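Local coordinates for protein Phenylalanine/tyrosine ammonia-lyase (Rhodosporidium toruloides, PDB 1Y2M) that catalyses the non-oxidative deamination of L-phenylalanine and L-tyrosine to trans-cinnamic acid and p-coumaric acid, working as a homotetramer, at residues H527-L532 and V689-N694; V531-D536 and V675-G680; L537-F542 and L655-P660; A648-P653 and V669-G674. All blocks are in the same frame, centred on the assembly; numbering follows the deposited sequence.

Interaction 1 (H527-L532 and V689-N694); sequences HLYCVL and VTIGSN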
loop_
_atom_site.group_PDB
_atom_site.type_symbol
_atom_site.label_atom_id
_atom_site.label_comp_id
_atom_site.label_asym_id
_atom_site.label_seq_id
_atom_site.Cartn_x
_atom_site.Cartn_y
_atom_site.Cartn_z
ATOM N N HIS B 527 -24.274 8.356 6.743
ATOM C CA HIS B 527 -24.830 7.438 7.726
ATOM C C HIS B 527 -25.841 8.178 8.606
ATOM O O HIS B 527 -26.920 7.651 8.932
ATOM C CB HIS B 527 -23.662 6.829 8.515
ATOM C CG HIS B 527 -24.038 5.710 9.464
ATOM N ND1 HIS B 527 -23.101 5.028 10.215
ATOM C CD2 HIS B 527 -25.243 5.171 9.782
ATOM C CE1 HIS B 527 -23.724 4.113 10.944
ATOM N NE2 HIS B 527 -25.022 4.191 10.717
ATOM N N LEU B 528 -25.475 9.340 9.114
ATOM C CA LEU B 528 -26.406 10.107 9.948
ATOM C C LEU B 528 -27.692 10.447 9.201
ATOM O O LEU B 528 -28.790 10.270 9.745
ATOM C CB LEU B 528 -25.729 11.390 10.437
ATOM C CG LEU B 528 -26.476 12.298 11.413
ATOM C CD1 LEU B 528 -27.086 11.507 12.573
ATOM C CD2 LEU B 528 -25.508 13.374 11.960
ATOM N N TYR B 529 -27.568 10.864 7.944
ATOM C CA TYR B 529 -28.767 11.110 7.122
ATOM C C TYR B 529 -29.659 9.872 7.136
ATOM O O TYR B 529 -30.872 9.960 7.377
ATOM C CB TYR B 529 -28.374 11.494 5.701
ATOM C CG TYR B 529 -29.572 11.625 4.798
ATOM C CD1 TYR B 529 -30.223 12.847 4.626
ATOM C CD2 TYR B 529 -30.054 10.531 4.130
ATOM C CE1 TYR B 529 -31.329 12.943 3.824
ATOM C CE2 TYR B 529 -31.195 10.630 3.332
ATOM C CZ TYR B 529 -31.818 11.820 3.180
ATOM O OH TYR B 529 -32.945 11.891 2.358
ATOM N N CYS B 530 -29.048 8.719 6.856
ATOM C CA CYS B 530 -29.827 7.463 6.710
ATOM C C CYS B 530 -30.446 6.974 8.022
ATOM O O CYS B 530 -31.629 6.582 8.065
ATOM C CB CYS B 530 -29.034 6.380 6.081
ATOM S SG CYS B 530 -28.494 6.671 4.396
ATOM N N VAL B 531 -29.651 6.993 9.093
ATOM C CA VAL B 531 -30.143 6.464 10.368
ATOM C C VAL B 531 -31.344 7.257 10.841
ATOM O O VAL B 531 -32.243 6.735 11.475
ATOM C CB VAL B 531 -29.001 6.336 11.443
ATOM C CG1 VAL B 531 -28.710 7.703 12.088
ATOM C CG2 VAL B 531 -29.360 5.300 12.510
ATOM N N LEU B 532 -31.367 8.563 10.578
ATOM C CA LEU B 532 -32.501 9.378 11.032
ATOM C C LEU B 532 -33.770 9.008 10.250
ATOM O O LEU B 532 -34.846 8.920 10.841
ATOM C CB LEU B 532 -32.206 10.870 10.850
ATOM C CG LEU B 532 -31.013 11.336 11.653
ATOM C CD1 LEU B 532 -30.649 12.729 11.240
ATOM C CD2 LEU B 532 -31.233 11.217 13.190
ATOM N N VAL B 689 -35.763 19.218 -3.368
ATOM C CA VAL B 689 -34.345 19.462 -3.120
ATOM C C VAL B 689 -33.691 18.132 -2.805
ATOM O O VAL B 689 -34.278 17.324 -2.078
ATOM C CB VAL B 689 -34.182 20.476 -1.958
ATOM C CG1 VAL B 689 -32.782 20.474 -1.437
ATOM C CG2 VAL B 689 -34.558 21.880 -2.457
ATOM N N THR B 690 -32.533 17.854 -3.388
ATOM C CA THR B 690 -32.017 16.516 -3.475
ATOM C C THR B 690 -31.521 15.980 -2.172
ATOM O O THR B 690 -31.144 16.704 -1.238
ATOM C CB THR B 690 -30.819 16.435 -4.466
ATOM O OG1 THR B 690 -29.795 17.332 -4.001
ATOM C CG2 THR B 690 -31.273 16.792 -5.893
ATOM N N ILE B 691 -31.430 14.664 -2.151
ATOM C CA ILE B 691 -30.795 13.969 -1.031
ATOM C C ILE B 691 -29.392 14.517 -0.769
ATOM O O ILE B 691 -29.018 14.781 0.421
ATOM C CB ILE B 691 -30.750 12.475 -1.369
ATOM C CG1 ILE B 691 -32.181 11.944 -1.395
ATOM C CG2 ILE B 691 -29.851 11.675 -0.347
ATOM C CD1 ILE B 691 -32.294 10.625 -2.132
ATOM N N GLY B 692 -28.632 14.714 -1.841
ATOM C CA GLY B 692 -27.262 15.241 -1.713
ATOM C C GLY B 692 -27.192 16.601 -1.055
ATOM O O GLY B 692 -26.310 16.849 -0.233
ATOM N N SER B 693 -28.139 17.477 -1.413
ATOM C CA SER B 693 -28.214 18.817 -0.826
ATOM C C SER B 693 -28.405 18.724 0.671
ATOM O O SER B 693 -27.820 19.481 1.423
ATOM C CB SER B 693 -29.321 19.642 -1.456
ATOM O OG SER B 693 -28.981 20.025 -2.793
ATOM N N ASN B 694 -29.198 17.741 1.106
ATOM C CA ASN B 694 -29.437 17.528 2.552
ATOM C C ASN B 694 -28.225 16.905 3.260
ATOM O O ASN B 694 -27.819 17.365 4.350
ATOM C CB ASN B 694 -30.749 16.747 2.778
ATOM C CG ASN B 694 -31.958 17.557 2.331
ATOM O OD1 ASN B 694 -32.795 17.129 1.527
ATOM N ND2 ASN B 694 -32.037 18.769 2.821
#
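The ring of Tyr-529 takes its neighbours obliquely, Ile-691 CG2 near the CE2 and CZ atoms and Asn-694 CB near CE1. Asn-694 meets the ring through its aliphatic CB, 4.0 Å from Tyr-529 CE1. This is a helix-to-helix contact in the mostly helical fold of the PAL/histidase family: the long helix 506-560 meets the first turn of helix 691-703. Ile-691 crosses the tyrosine at about a right angle, its CG2 4.0 Å from Tyr-529 CZ and its CG1 3.8 Å from Tyr-529 OH. With CG anti to the backbone N (chi1 175°), the phenol leaves helix 506-560 toward the start of the other helix. The hydroxyl, which touches Ile-691 CG1, hydrogen-bonds to His-466 NE2, which gives this buried polar atom a partner while CE1, CE2 and CZ meet aliphatic carbon of the other segment. The side chain of Ile-691 lies about 8 Å from that of Lys-468, a cinnamate-binding residue, so the packing lies close to the active site. Asp-230 of the second subunit bonds to the Thr-690 N and Ser-693 OG atoms, tying this helix start to a neighbouring subunit. Thr-690 is the N-cap: its OG1 accepts from Ser-693 N at 3.1 Å, with an N-H...O angle of 155°.

Interaction 2 (V531-D536 and V675-G680); sequences VLQAID and VKARRG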
loop_
_atom_site.group_PDB
_atom_site.type_symbol
_atom_site.label_atom_id
_atom_site.label_comp_id
_atom_site.label_asym_id
_atom_site.label_seq_id
_atom_site.Cartn_x
_atom_site.Cartn_y
_atom_site.Cartn_z
ATOM N N VAL B 531 -29.651 6.993 9.093
ATOM C CA VAL B 531 -30.143 6.464 10.368
ATOM C C VAL B 531 -31.344 7.257 10.841
ATOM O O VAL B 531 -32.243 6.735 11.475
ATOM C CB VAL B 531 -29.001 6.336 11.443
ATOM C CG1 VAL B 531 -28.710 7.703 12.088
ATOM C CG2 VAL B 531 -29.360 5.300 12.510
ATOM N N LEU B 532 -31.367 8.563 10.578
ATOM C CA LEU B 532 -32.501 9.378 11.032
ATOM C C LEU B 532 -33.770 9.008 10.250
ATOM O O LEU B 532 -34.846 8.920 10.841
ATOM C CB LEU B 532 -32.206 10.870 10.850
ATOM C CG LEU B 532 -31.013 11.336 11.653
ATOM C CD1 LEU B 532 -30.649 12.729 11.240
ATOM C CD2 LEU B 532 -31.233 11.217 13.190
ATOM N N GLN B 533 -33.617 8.777 8.945
ATOM C CA GLN B 533 -34.749 8.258 8.155
ATOM C C GLN B 533 -35.220 6.944 8.701
ATOM O O GLN B 533 -36.438 6.747 8.892
ATOM C CB GLN B 533 -34.395 8.088 6.700
ATOM C CG GLN B 533 -35.574 7.554 5.863
ATOM C CD GLN B 533 -36.544 8.611 5.334
ATOM O OE1 GLN B 533 -36.522 9.796 5.703
ATOM N NE2 GLN B 533 -37.458 8.146 4.463
ATOM N N ALA B 534 -34.283 6.036 8.979
ATOM C CA ALA B 534 -34.650 4.720 9.518
ATOM C C ALA B 534 -35.381 4.856 10.853
ATOM O O ALA B 534 -36.376 4.181 11.118
ATOM C CB ALA B 534 -33.399 3.870 9.684
ATOM N N ILE B 535 -34.893 5.770 11.704
ATOM C CA ILE B 535 -35.524 6.027 13.024
ATOM C C ILE B 535 -36.992 6.480 12.856
ATOM O O ILE B 535 -37.879 6.038 13.529
ATOM C CB ILE B 535 -34.719 7.053 13.821
ATOM C CG1 ILE B 535 -33.507 6.335 14.421
ATOM C CG2 ILE B 535 -35.520 7.684 14.878
ATOM C CD1 ILE B 535 -32.399 7.233 14.928
ATOM N N ASP B 536 -37.219 7.415 11.937
ATOM C CA ASP B 536 -38.570 7.870 11.676
ATOM C C ASP B 536 -39.452 6.740 11.119
ATOM O O ASP B 536 -40.612 6.635 11.477
ATOM C CB ASP B 536 -38.465 9.042 10.714
ATOM C CG ASP B 536 -38.097 10.320 11.404
ATOM O OD1 ASP B 536 -38.379 10.486 12.634
ATOM O OD2 ASP B 536 -37.569 11.244 10.711
ATOM N N VAL B 675 -32.802 19.300 8.103
ATOM C CA VAL B 675 -32.761 18.100 7.270
ATOM C C VAL B 675 -33.891 17.176 7.705
ATOM O O VAL B 675 -33.804 16.590 8.780
ATOM C CB VAL B 675 -31.412 17.354 7.388
ATOM C CG1 VAL B 675 -31.462 16.104 6.609
ATOM C CG2 VAL B 675 -30.260 18.249 6.881
ATOM N N LYS B 676 -34.914 17.050 6.854
ATOM C CA LYS B 676 -36.178 16.400 7.169
ATOM C C LYS B 676 -36.146 14.958 6.626
ATOM O O LYS B 676 -35.423 14.612 5.675
ATOM C CB LYS B 676 -37.362 17.157 6.569
ATOM C CG LYS B 676 -37.506 18.620 7.041
ATOM C CD LYS B 676 -37.401 18.788 8.606
ATOM C CE LYS B 676 -37.673 20.181 9.223
ATOM N NZ LYS B 676 -36.665 21.122 8.826
ATOM N N ALA B 677 -36.993 14.125 7.198
ATOM C CA ALA B 677 -37.339 12.860 6.547
ATOM C C ALA B 677 -37.831 13.148 5.115
ATOM O O ALA B 677 -38.377 14.221 4.844
ATOM C CB ALA B 677 -38.401 12.164 7.315
ATOM N N ARG B 678 -37.662 12.176 4.227
ATOM C CA ARG B 678 -37.987 12.326 2.819
ATOM C C ARG B 678 -39.080 11.368 2.420
ATOM O O ARG B 678 -38.945 10.128 2.561
ATOM C CB ARG B 678 -36.775 12.046 1.942
ATOM C CG ARG B 678 -36.998 12.454 0.487
ATOM C CD ARG B 678 -35.849 12.028 -0.415
ATOM N NE ARG B 678 -35.969 12.706 -1.725
ATOM C CZ ARG B 678 -35.507 13.925 -1.992
ATOM N NH1 ARG B 678 -34.792 14.612 -1.120
ATOM N NH2 ARG B 678 -35.741 14.446 -3.178
ATOM N N ARG B 679 -40.173 11.912 1.939
ATOM C CA ARG B 679 -41.327 11.068 1.617
ATOM C C ARG B 679 -41.276 10.420 0.264
ATOM O O ARG B 679 -41.767 9.327 0.118
ATOM C CB ARG B 679 -42.619 11.861 1.691
ATOM C CG ARG B 679 -43.836 10.979 1.717
ATOM C CD ARG B 679 -45.094 11.649 2.209
ATOM N NE ARG B 679 -46.167 10.692 2.471
ATOM C CZ ARG B 679 -47.411 11.009 2.813
ATOM N NH1 ARG B 679 -47.793 12.290 2.999
ATOM N NH2 ARG B 679 -48.284 10.020 3.024
ATOM N N GLY B 680 -40.643 11.080 -0.725
ATOM C CA GLY B 680 -40.437 10.475 -2.032
ATOM C C GLY B 680 -40.961 11.332 -3.171
ATOM O O GLY B 680 -42.121 11.762 -3.161
HETATM O O HOH W 1 -34.376 12.089 4.888
#
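A two-point amide-to-backbone pairing joins helix 506-560 to the loop between helices 662-672 and 681-684, with Gln-533 of the helix reading both polar backbone atoms of Arg-678. Arg-678 N donates to Gln-533 OE1 at 3.0 Å and an angle of 163°, while Gln-533 NE2 donates to Arg-678 O at 3.1 Å and 153°. Each donor sits somewhat tilted from the carbonyl plane it addresses. Gln-533 CG is anti to the backbone N, and a bend at chi2 (86°) then swings the amide onto the loop. OE1 also receives water 1 at 3.2 Å, and the same water donates to Lys-676 O at 2.8 Å; NE2 has a second acceptor in Leu-456 O. With these four bonds the amide can hardly turn over. A leucine in its place would probably leave Arg-678 N and O without their mates and weaken the hold of the helix on this part of the loop. Beside the pairing, the methyl of Ala-677 touches both Gln-533 OE1 (3.4 Å from CB) and Asp-536 OD2 (3.6 Å). That carboxylate is held by Tyr-666 and Arg-670, and the Arg-678 side chain runs on to Glu-136 of the second subunit. The closed ring of two bonds resembles the paired N-H and C=O bonds of a hydrogen-bonded pair in an antiparallel sheet, here with a glutamine amide standing in for the partner strand.

Interaction 3 (L537-F542 and L655-P660); sequences LRAIEF and LSYLSP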
loop_
_atom_site.group_PDB
_atom_site.type_symbol
_atom_site.label_atom_id
_atom_site.label_comp_id
_atom_site.label_asym_id
_atom_site.label_seq_id
_atom_site.Cartn_x
_atom_site.Cartn_y
_atom_site.Cartn_z
ATOM N N LEU B 537 -38.916 5.907 10.235
ATOM C CA LEU B 537 -39.697 4.781 9.684
ATOM C C LEU B 537 -40.000 3.732 10.754
ATOM O O LEU B 537 -41.103 3.112 10.799
ATOM C CB LEU B 537 -38.983 4.149 8.496
ATOM C CG LEU B 537 -38.883 5.058 7.249
ATOM C CD1 LEU B 537 -37.997 4.389 6.156
ATOM C CD2 LEU B 537 -40.253 5.393 6.718
ATOM N N ARG B 538 -39.019 3.500 11.614
ATOM C CA ARG B 538 -39.275 2.610 12.735
ATOM C C ARG B 538 -40.351 3.146 13.673
ATOM O O ARG B 538 -41.200 2.416 14.206
ATOM C CB ARG B 538 -37.998 2.326 13.503
ATOM C CG ARG B 538 -38.144 1.136 14.461
ATOM C CD ARG B 538 -38.268 -0.190 13.753
ATOM N NE ARG B 538 -36.978 -0.711 13.286
ATOM C CZ ARG B 538 -36.823 -1.818 12.560
ATOM N NH1 ARG B 538 -37.909 -2.472 12.138
ATOM N NH2 ARG B 538 -35.630 -2.248 12.269
ATOM N N ALA B 539 -40.323 4.452 13.895
ATOM C CA ALA B 539 -41.336 5.072 14.767
ATOM C C ALA B 539 -42.736 4.924 14.166
ATOM O O ALA B 539 -43.690 4.666 14.938
ATOM C CB ALA B 539 -40.997 6.508 15.002
ATOM N N ILE B 540 -42.858 5.095 12.836
ATOM C CA ILE B 540 -44.122 4.826 12.114
ATOM C C ILE B 540 -44.592 3.375 12.325
ATOM O O ILE B 540 -45.766 3.116 12.622
ATOM C CB ILE B 540 -43.977 5.142 10.594
ATOM C CG1 ILE B 540 -43.919 6.637 10.416
ATOM C CG2 ILE B 540 -45.112 4.570 9.794
ATOM C CD1 ILE B 540 -43.409 7.081 9.008
ATOM N N GLU B 541 -43.659 2.443 12.221
ATOM C CA GLU B 541 -43.957 1.041 12.490
ATOM C C GLU B 541 -44.497 0.864 13.901
ATOM O O GLU B 541 -45.505 0.194 14.109
ATOM C CB GLU B 541 -42.725 0.186 12.310
ATOM C CG GLU B 541 -42.892 -1.256 12.710
ATOM C CD GLU B 541 -41.587 -2.052 12.628
ATOM O OE1 GLU B 541 -40.651 -1.650 11.906
ATOM O OE2 GLU B 541 -41.481 -3.075 13.326
ATOM N N PHE B 542 -43.844 1.490 14.866
ATOM C CA PHE B 542 -44.310 1.412 16.256
ATOM C C PHE B 542 -45.687 2.027 16.464
ATOM O O PHE B 542 -46.532 1.439 17.157
ATOM C CB PHE B 542 -43.314 2.084 17.180
ATOM C CG PHE B 542 -42.104 1.234 17.512
ATOM C CD1 PHE B 542 -41.786 0.088 16.800
ATOM C CD2 PHE B 542 -41.283 1.607 18.562
ATOM C CE1 PHE B 542 -40.638 -0.679 17.112
ATOM C CE2 PHE B 542 -40.158 0.862 18.887
ATOM C CZ PHE B 542 -39.839 -0.275 18.165
ATOM N N LEU B 655 -39.606 10.980 18.700
ATOM C CA LEU B 655 -39.301 11.606 19.994
ATOM C C LEU B 655 -39.890 10.801 21.152
ATOM O O LEU B 655 -39.476 10.983 22.297
ATOM C CB LEU B 655 -39.828 13.034 20.011
ATOM C CG LEU B 655 -39.249 13.910 18.915
ATOM C CD1 LEU B 655 -39.935 15.267 18.907
ATOM C CD2 LEU B 655 -37.754 14.092 19.016
ATOM N N SER B 656 -40.857 9.943 20.857
ATOM C CA SER B 656 -41.481 9.053 21.873
ATOM C C SER B 656 -40.618 7.840 22.264
ATOM O O SER B 656 -40.868 7.202 23.309
ATOM C CB SER B 656 -42.825 8.523 21.372
ATOM O OG SER B 656 -43.772 9.564 21.261
ATOM N N TYR B 657 -39.633 7.496 21.437
ATOM C CA TYR B 657 -38.919 6.263 21.600
ATOM C C TYR B 657 -37.428 6.425 21.709
ATOM O O TYR B 657 -36.767 5.546 22.240
ATOM C CB TYR B 657 -39.225 5.343 20.419
ATOM C CG TYR B 657 -40.701 5.081 20.219
ATOM C CD1 TYR B 657 -41.421 4.293 21.111
ATOM C CD2 TYR B 657 -41.371 5.622 19.137
ATOM C CE1 TYR B 657 -42.785 4.061 20.923
ATOM C CE2 TYR B 657 -42.730 5.430 18.957
ATOM C CZ TYR B 657 -43.426 4.652 19.841
ATOM O OH TYR B 657 -44.774 4.455 19.627
ATOM N N LEU B 658 -36.881 7.516 21.161
ATOM C CA LEU B 658 -35.433 7.696 21.190
ATOM C C LEU B 658 -34.960 7.806 22.625
ATOM O O LEU B 658 -35.674 8.336 23.484
ATOM C CB LEU B 658 -35.032 8.975 20.473
ATOM C CG LEU B 658 -35.068 8.881 18.965
ATOM C CD1 LEU B 658 -35.122 10.247 18.376
ATOM C CD2 LEU B 658 -33.907 8.183 18.477
ATOM N N SER B 659 -33.716 7.384 22.854
ATOM C CA SER B 659 -32.995 7.741 24.079
ATOM C C SER B 659 -33.011 9.207 24.247
ATOM O O SER B 659 -32.897 9.898 23.261
ATOM C CB SER B 659 -31.505 7.387 24.000
ATOM O OG SER B 659 -31.381 6.069 24.424
ATOM N N PRO B 660 -33.036 9.699 25.502
ATOM C CA PRO B 660 -32.902 11.140 25.651
ATOM C C PRO B 660 -31.619 11.733 25.083
ATOM O O PRO B 660 -31.608 12.903 24.710
ATOM C CB PRO B 660 -32.952 11.348 27.170
ATOM C CG PRO B 660 -32.678 10.048 27.763
ATOM C CD PRO B 660 -33.239 9.039 26.798
#
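Phe-542 drives its ring edge into the face of Tyr-657, its CD2 lying 3.6 Å above the centre of the tyrosine ring. The centroids are 5.0 Å apart and the planes stand at 89°, so the pair is a nearly perpendicular T. The phenylalanine reaches further along the same ring with its CB, 3.7 Å from Tyr-657 CZ, and the two side chains slide past each other in opposite directions. On the opposite face the tyrosine meets Ser-656 CB of its own segment, 3.9 Å above the plane and offset toward the rim, so the ring is held between a methylene and an aromatic edge. Ala-539, one helical turn before Phe-542, adds its CB at 4.2 Å from Tyr-657 CD2. Tyr-657 CG stands anti to the carbonyl carbon (chi1 -56°), which sends the ring from the loop toward helix 506-560. Its hydroxyl is bonded to Glu-543, the residue following Phe-542 on that helix, which helps hold the far end of the phenol. An alanine here is likely to strip the edge of Phe-542 of the face it points at, leave Glu-543 without this partner and open a gap beside Ala-539. Farther out, Phe-341 meets both aromatic rings with planes at about 45°. The result is a small aromatic cluster built on a T-shaped pair, pinning the loop before helix 662-672 to the long helix 506-560.

Interaction 4 (A648-P653 and V669-G674); sequences ASTSSP and VREELG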
loop_
_atom_site.group_PDB
_atom_site.type_symbol
_atom_site.label_atom_id
_atom_site.label_comp_id
_atom_site.label_asym_id
_atom_site.label_seq_id
_atom_site.Cartn_x
_atom_site.Cartn_y
_atom_site.Cartn_z
ATOM N N ALA B 648 -45.444 18.941 11.819
ATOM C CA ALA B 648 -44.025 19.320 11.849
ATOM C C ALA B 648 -43.116 18.231 12.429
ATOM O O ALA B 648 -43.565 17.393 13.212
ATOM C CB ALA B 648 -43.853 20.599 12.667
ATOM N N SER B 649 -41.833 18.270 12.071
ATOM C CA SER B 649 -40.852 17.331 12.599
ATOM C C SER B 649 -40.694 17.420 14.125
ATOM O O SER B 649 -40.254 16.464 14.765
ATOM C CB SER B 649 -39.476 17.505 11.939
ATOM O OG SER B 649 -39.079 18.871 12.026
ATOM N N THR B 650 -41.023 18.577 14.699
ATOM C CA THR B 650 -41.015 18.737 16.145
ATOM C C THR B 650 -42.070 17.865 16.817
ATOM O O THR B 650 -42.074 17.774 18.055
ATOM C CB THR B 650 -41.242 20.223 16.549
ATOM O OG1 THR B 650 -42.242 20.783 15.706
ATOM C CG2 THR B 650 -39.967 21.008 16.366
ATOM N N SER B 651 -43.005 17.285 16.035
ATOM C CA SER B 651 -44.015 16.351 16.578
ATOM C C SER B 651 -43.722 14.898 16.205
ATOM O O SER B 651 -44.610 14.017 16.366
ATOM C CB SER B 651 -45.414 16.704 16.088
ATOM O OG SER B 651 -45.828 17.958 16.616
ATOM N N SER B 652 -42.532 14.639 15.692
ATOM C CA SER B 652 -42.220 13.293 15.200
ATOM C C SER B 652 -42.422 12.233 16.283
ATOM O O SER B 652 -41.935 12.404 17.395
ATOM C CB SER B 652 -40.778 13.164 14.758
ATOM O OG SER B 652 -40.499 11.798 14.444
ATOM N N PRO B 653 -43.059 11.094 15.940
ATOM C CA PRO B 653 -43.222 10.031 16.911
ATOM C C PRO B 653 -41.889 9.438 17.374
ATOM O O PRO B 653 -41.844 8.851 18.442
ATOM C CB PRO B 653 -44.100 8.997 16.193
ATOM C CG PRO B 653 -43.882 9.239 14.778
ATOM C CD PRO B 653 -43.674 10.741 14.658
ATOM N N VAL B 669 -30.117 17.666 13.837
ATOM C CA VAL B 669 -30.134 17.530 12.385
ATOM C C VAL B 669 -31.512 17.928 11.819
ATOM O O VAL B 669 -31.614 18.686 10.834
ATOM C CB VAL B 669 -29.756 16.115 11.959
ATOM C CG1 VAL B 669 -29.898 15.996 10.470
ATOM C CG2 VAL B 669 -28.340 15.840 12.329
ATOM N N ARG B 670 -32.580 17.440 12.424
ATOM C CA ARG B 670 -33.905 17.642 11.915
ATOM C C ARG B 670 -34.352 19.107 12.061
ATOM O O ARG B 670 -35.033 19.652 11.180
ATOM C CB ARG B 670 -34.873 16.683 12.646
ATOM C CG ARG B 670 -34.834 15.233 12.164
ATOM C CD ARG B 670 -35.781 15.042 10.980
ATOM N NE ARG B 670 -35.826 13.640 10.543
ATOM C CZ ARG B 670 -35.006 13.097 9.677
ATOM N NH1 ARG B 670 -34.021 13.794 9.136
ATOM N NH2 ARG B 670 -35.177 11.836 9.322
ATOM N N GLU B 671 -34.005 19.734 13.185
ATOM C CA GLU B 671 -34.442 21.089 13.483
ATOM C C GLU B 671 -33.376 22.104 13.181
ATOM O O GLU B 671 -33.599 22.990 12.352
ATOM C CB GLU B 671 -34.866 21.219 14.925
ATOM C CG GLU B 671 -35.957 20.278 15.331
ATOM C CD GLU B 671 -37.095 20.133 14.340
ATOM O OE1 GLU B 671 -37.550 21.133 13.751
ATOM O OE2 GLU B 671 -37.586 18.990 14.185
ATOM N N GLU B 672 -32.204 22.037 13.815
ATOM C CA GLU B 672 -31.231 23.103 13.590
ATOM C C GLU B 672 -30.669 23.117 12.187
ATOM O O GLU B 672 -30.500 24.196 11.593
ATOM C CB GLU B 672 -30.066 23.054 14.572
ATOM C CG GLU B 672 -30.433 23.455 15.980
ATOM C CD GLU B 672 -29.214 23.587 16.899
ATOM O OE1 GLU B 672 -28.349 24.470 16.656
ATOM O OE2 GLU B 672 -29.133 22.835 17.893
ATOM N N LEU B 673 -30.409 21.930 11.622
ATOM C CA LEU B 673 -29.895 21.828 10.260
ATOM C C LEU B 673 -31.000 21.805 9.211
ATOM O O LEU B 673 -30.725 21.984 8.018
ATOM C CB LEU B 673 -29.008 20.600 10.088
ATOM C CG LEU B 673 -27.788 20.489 10.984
ATOM C CD1 LEU B 673 -26.884 19.353 10.499
ATOM C CD2 LEU B 673 -27.059 21.823 11.112
ATOM N N GLY B 674 -32.238 21.581 9.624
ATOM C CA GLY B 674 -33.357 21.598 8.702
ATOM C C GLY B 674 -33.483 20.403 7.781
ATOM O O GLY B 674 -34.211 20.491 6.786
HETATM O O HOH W 2 -37.493 17.065 16.056
#
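Glu-671 OE2 is gripped twice, by Ser-649 OG at 2.6 Å and by water 2 at 2.7 Å. The serine is the donor, and it meets the carboxylate on its syn side, 16° out of the plane; a bond this short is consistent with a hydroxyl drawn to a charged oxygen. Water 2 also donates to Ser-649 O at 3.1 Å, so side chain and backbone of one serine both lead to the same oxygen, one directly and one through the water. Ser-649 OG sits between its backbone N and carbonyl carbon (chi1 53°), where it faces Glu-671. The glutamate answers with a chain bent at chi2 (-43°), which brings the carboxylate to Ser-649 and Thr-650. Thr-650 lies beside it: its CG2 is 3.6 Å from Glu-671 OE1, and the two side chains cross at about a right angle. The Thr-650 N lies 3.5 Å from Glu-671 OE2, but at an angle too poor for a bond, which leaves the serine as the direct donor in this pair of segments. Glu-671 belongs to a wider, pi-type turn at 669-672, and Gly-674 then leaves the helical conformation with positive phi. Next to the glutamate, Arg-670 turns inward to Val-675 O and to Asp-536 of helix 506-560. The polar link thus lies near the surface, tying the connection after helix 619-646 to helix 662-672, whose Val-669 packs inward on helices 506-560 and 691-703.

Interactions 1, 2 and 3 are buried and follow one another along helix 506-560, which meets another helix in the first and loops in the next two. Interaction 4 is partly buried, does not use that helix and is nested along the chain inside the loops closed by interactions 1 and 2. Chemistry changes with place: carbon packing in 1, amide-backbone bonds in 2, aromatic rings in 3, and a water-assisted carboxylate near the surface in 4. Arg-670 joins 2 and 4 through Asp-536 and Val-675, and Arg-678 NH1 reaches Val-689 O between 2 and 1. Interactions 1 and 2 also touch the second subunit, whereas 3 and 4 do not.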